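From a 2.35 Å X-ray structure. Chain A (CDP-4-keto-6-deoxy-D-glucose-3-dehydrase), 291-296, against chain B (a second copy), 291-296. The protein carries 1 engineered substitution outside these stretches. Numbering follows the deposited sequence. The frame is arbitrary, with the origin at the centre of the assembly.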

ATOM      1  N   ILE A 291       5.573   0.763  -4.495  1.00 29.94           N
ATOM      2  CA  ILE A 291       4.907   1.567  -5.508  1.00 33.44           C
ATOM      3  C   ILE A 291       5.472   1.280  -6.890  1.00 33.35           C
ATOM      4  O   ILE A 291       6.296   0.374  -7.062  1.00 34.70           O
ATOM      5  CB  ILE A 291       4.993   3.098  -5.213  1.00 33.92           C
ATOM      6  CG1 ILE A 291       6.374   3.664  -5.580  1.00 35.99           C
ATOM      7  CG2 ILE A 291       4.672   3.350  -3.750  1.00 34.51           C
ATOM      8  CD1 ILE A 291       7.482   3.259  -4.665  1.00 37.24           C
ATOM      9  N   THR A 292       5.001   2.036  -7.872  1.00 32.64           N
ATOM     10  CA  THR A 292       5.436   1.866  -9.252  1.00 33.35           C
ATOM     11  C   THR A 292       6.483   2.914  -9.617  1.00 34.63           C
ATOM     12  O   THR A 292       6.639   3.914  -8.914  1.00 33.89           O
ATOM     13  CB  THR A 292       4.248   2.018 -10.220  1.00 33.14           C
ATOM     14  OG1 THR A 292       3.798   3.378 -10.207  1.00 34.00           O
ATOM     15  CG2 THR A 292       3.107   1.101  -9.812  1.00 31.03           C
ATOM     16  N   ASP A 293       7.197   2.697 -10.719  1.00 34.83           N
ATOM     17  CA  ASP A 293       8.208   3.667 -11.116  1.00 35.43           C
ATOM     18  C   ASP A 293       7.478   4.905 -11.642  1.00 35.32           C
ATOM     19  O   ASP A 293       8.032   6.004 -11.629  1.00 35.52           O
ATOM     20  CB  ASP A 293       9.152   3.071 -12.174  1.00 34.88           C
ATOM     21  CG  ASP A 293      10.618   3.473 -11.951  1.00 35.50           C
ATOM     22  OD1 ASP A 293      11.077   3.467 -10.789  1.00 31.17           O
ATOM     23  OD2 ASP A 293      11.318   3.780 -12.940  1.00 38.16           O
ATOM     24  N   MET A 294       6.231   4.725 -12.085  1.00 33.99           N
ATOM     25  CA  MET A 294       5.431   5.847 -12.573  1.00 34.74           C
ATOM     26  C   MET A 294       5.328   6.882 -11.455  1.00 35.61           C
ATOM     27  O   MET A 294       5.614   8.069 -11.648  1.00 36.23           O
ATOM     28  CB  MET A 294       4.026   5.398 -12.962  1.00 34.15           C
ATOM     29  CG  MET A 294       3.961   4.547 -14.205  1.00 37.24           C
ATOM     30  SD  MET A 294       4.404   2.801 -13.974  1.00 42.06           S
ATOM     31  CE  MET A 294       2.858   2.151 -13.341  1.00 37.75           C
ATOM     32  N   GLN A 295       4.913   6.415 -10.283  1.00 34.14           N
ATOM     33  CA  GLN A 295       4.804   7.276  -9.120  1.00 33.43           C
ATOM     34  C   GLN A 295       6.187   7.833  -8.810  1.00 32.83           C
ATOM     35  O   GLN A 295       6.345   9.025  -8.547  1.00 33.03           O
ATOM     36  CB  GLN A 295       4.279   6.478  -7.916  1.00 32.33           C
ATOM     37  CG  GLN A 295       2.809   6.092  -8.009  1.00 31.06           C
ATOM     38  CD  GLN A 295       2.468   4.834  -7.208  1.00 33.92           C
ATOM     39  OE1 GLN A 295       2.590   3.710  -7.703  1.00 34.44           O
ATOM     40  NE2 GLN A 295       2.050   5.020  -5.965  1.00 32.11           N
ATOM     41  N   ALA A 296       7.193   6.968  -8.834  1.00 32.39           N
ATOM     42  CA  ALA A 296       8.560   7.403  -8.556  1.00 34.84           C
ATOM     43  C   ALA A 296       8.965   8.581  -9.454  1.00 35.00           C
ATOM     44  O   ALA A 296       9.614   9.521  -8.999  1.00 34.99           O
ATOM     45  CB  ALA A 296       9.533   6.242  -8.760  1.00 36.85           C
TER
ATOM     46  N   ILE B 291      -4.238   3.420  -4.718  1.00 26.98           N
ATOM     47  CA  ILE B 291      -3.299   3.487  -5.825  1.00 29.21           C
ATOM     48  C   ILE B 291      -3.487   4.778  -6.610  1.00 30.07           C
ATOM     49  O   ILE B 291      -4.301   5.627  -6.237  1.00 31.05           O
ATOM     50  CB  ILE B 291      -3.490   2.309  -6.787  1.00 28.81           C
ATOM     51  CG1 ILE B 291      -4.900   2.344  -7.385  1.00 28.78           C
ATOM     52  CG2 ILE B 291      -3.274   1.005  -6.044  1.00 29.87           C
ATOM     53  CD1 ILE B 291      -5.078   1.416  -8.579  1.00 24.86           C
ATOM     54  N   THR B 292      -2.722   4.916  -7.689  1.00 29.58           N
ATOM     55  CA  THR B 292      -2.789   6.089  -8.549  1.00 32.09           C
ATOM     56  C   THR B 292      -3.547   5.728  -9.831  1.00 33.87           C
ATOM     57  O   THR B 292      -3.706   4.548 -10.158  1.00 33.87           O
ATOM     58  CB  THR B 292      -1.377   6.581  -8.948  1.00 31.67           C
ATOM     59  OG1 THR B 292      -0.765   5.618  -9.814  1.00 34.93           O
ATOM     60  CG2 THR B 292      -0.507   6.786  -7.718  1.00 33.24           C
ATOM     61  N   ASP B 293      -4.004   6.741 -10.560  1.00 33.69           N
ATOM     62  CA  ASP B 293      -4.744   6.497 -11.791  1.00 36.52           C
ATOM     63  C   ASP B 293      -3.795   6.030 -12.907  1.00 36.44           C
ATOM     64  O   ASP B 293      -4.239   5.511 -13.933  1.00 36.89           O
ATOM     65  CB  ASP B 293      -5.513   7.765 -12.202  1.00 37.69           C
ATOM     66  CG  ASP B 293      -6.939   7.464 -12.684  1.00 39.15           C
ATOM     67  OD1 ASP B 293      -7.631   6.626 -12.062  1.00 37.93           O
ATOM     68  OD2 ASP B 293      -7.371   8.082 -13.680  1.00 38.78           O
ATOM     69  N   MET B 294      -2.491   6.215 -12.707  1.00 36.08           N
ATOM     70  CA  MET B 294      -1.511   5.751 -13.689  1.00 37.44           C
ATOM     71  C   MET B 294      -1.551   4.217 -13.666  1.00 37.55           C
ATOM     72  O   MET B 294      -1.586   3.554 -14.704  1.00 38.70           O
ATOM     73  CB  MET B 294      -0.097   6.222 -13.329  1.00 37.11           C
ATOM     74  CG  MET B 294       0.146   7.712 -13.484  1.00 40.21           C
ATOM     75  SD  MET B 294      -0.424   8.714 -12.091  1.00 43.78           S
ATOM     76  CE  MET B 294       1.011   8.645 -11.015  1.00 38.39           C
ATOM     77  N   GLN B 295      -1.554   3.664 -12.461  1.00 36.34           N
ATOM     78  CA  GLN B 295      -1.602   2.220 -12.281  1.00 35.71           C
ATOM     79  C   GLN B 295      -2.936   1.712 -12.799  1.00 35.90           C
ATOM     80  O   GLN B 295      -3.004   0.650 -13.424  1.00 35.29           O
ATOM     81  CB  GLN B 295      -1.456   1.865 -10.797  1.00 32.81           C
ATOM     82  CG  GLN B 295      -0.084   2.157 -10.219  1.00 31.89           C
ATOM     83  CD  GLN B 295      -0.105   2.317  -8.703  1.00 33.17           C
ATOM     84  OE1 GLN B 295      -0.388   3.406  -8.181  1.00 30.69           O
ATOM     85  NE2 GLN B 295       0.183   1.232  -7.989  1.00 28.59           N
ATOM     86  N   ALA B 296      -3.996   2.469 -12.527  1.00 34.67           N
ATOM     87  CA  ALA B 296      -5.334   2.086 -12.963  1.00 35.45           C
ATOM     88  C   ALA B 296      -5.390   1.959 -14.487  1.00 35.83           C
ATOM     89  O   ALA B 296      -5.942   0.994 -15.017  1.00 35.46           O
ATOM     90  CB  ALA B 296      -6.348   3.116 -12.490  1.00 36.46           C
TER

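The two stretches, one from each copy of the protein, meet at the first turn of a helix, and the contact is nearly symmetric: T292 of each chain faces Q295 of the other, and the two M294 residues face each other. No hydrogen bond crosses between them, so the 261 Å² buried is held by packing, with the side-chain polar atoms of T292, D293 and Q295 in both chains bonded within their own stretch or elsewhere in the structure.

I291(A) leads into the turn; its CA-to-CB bond points sideways and its side chain makes no contact. T292(A) does two jobs. T292(A) OG1 caps the helix, accepting from Q295(A) N at 3.2 Å, and also donates to Q295(A) OE1 at 2.8 Å; T292(A) CG2, a methyl, lies 3.4 Å from Q295(B) CG. Threonine suits the site because one short side chain offers both a capping hydroxyl and a methyl for the neighbour. D293(A) is out of reach of the other stretch and has its carboxylate bonded elsewhere.

The CA-to-CB bond of M294(A) points toward the other stretch, and the two CB atoms, M294(A) CB and M294(B) CB, come within 4.2 Å. With chi1 m and both chi2 and chi3 p, the chain folds so that M294(A) CE reaches Q295(B) CG at 4.3 Å. An unbranched apolar side chain lets the CB atoms meet while its far end reaches Q295(B).

Q295(A) starts sideways, but its end comes nearer the partner. Q295(A) OE1 accepts from T292(A) N at 2.9 Å as well as from the threonine hydroxyl. With chi1 m and chi2 t, the side chain carries Q295(A) OE1 to T292(A) N, and Q295(A) CG lies 3.4 Å from T292(B) CG2. Q295(A) OE1 and Q295(B) OE1 sit 3.0 Å apart; as two acceptors they form no bond, and each is paid for by its own threonine. A296(A) closes the turn, A296(A) N bonding T292(A) O at 3.1 Å.

The rule is to satisfy polar atoms locally, then pack the carbons across.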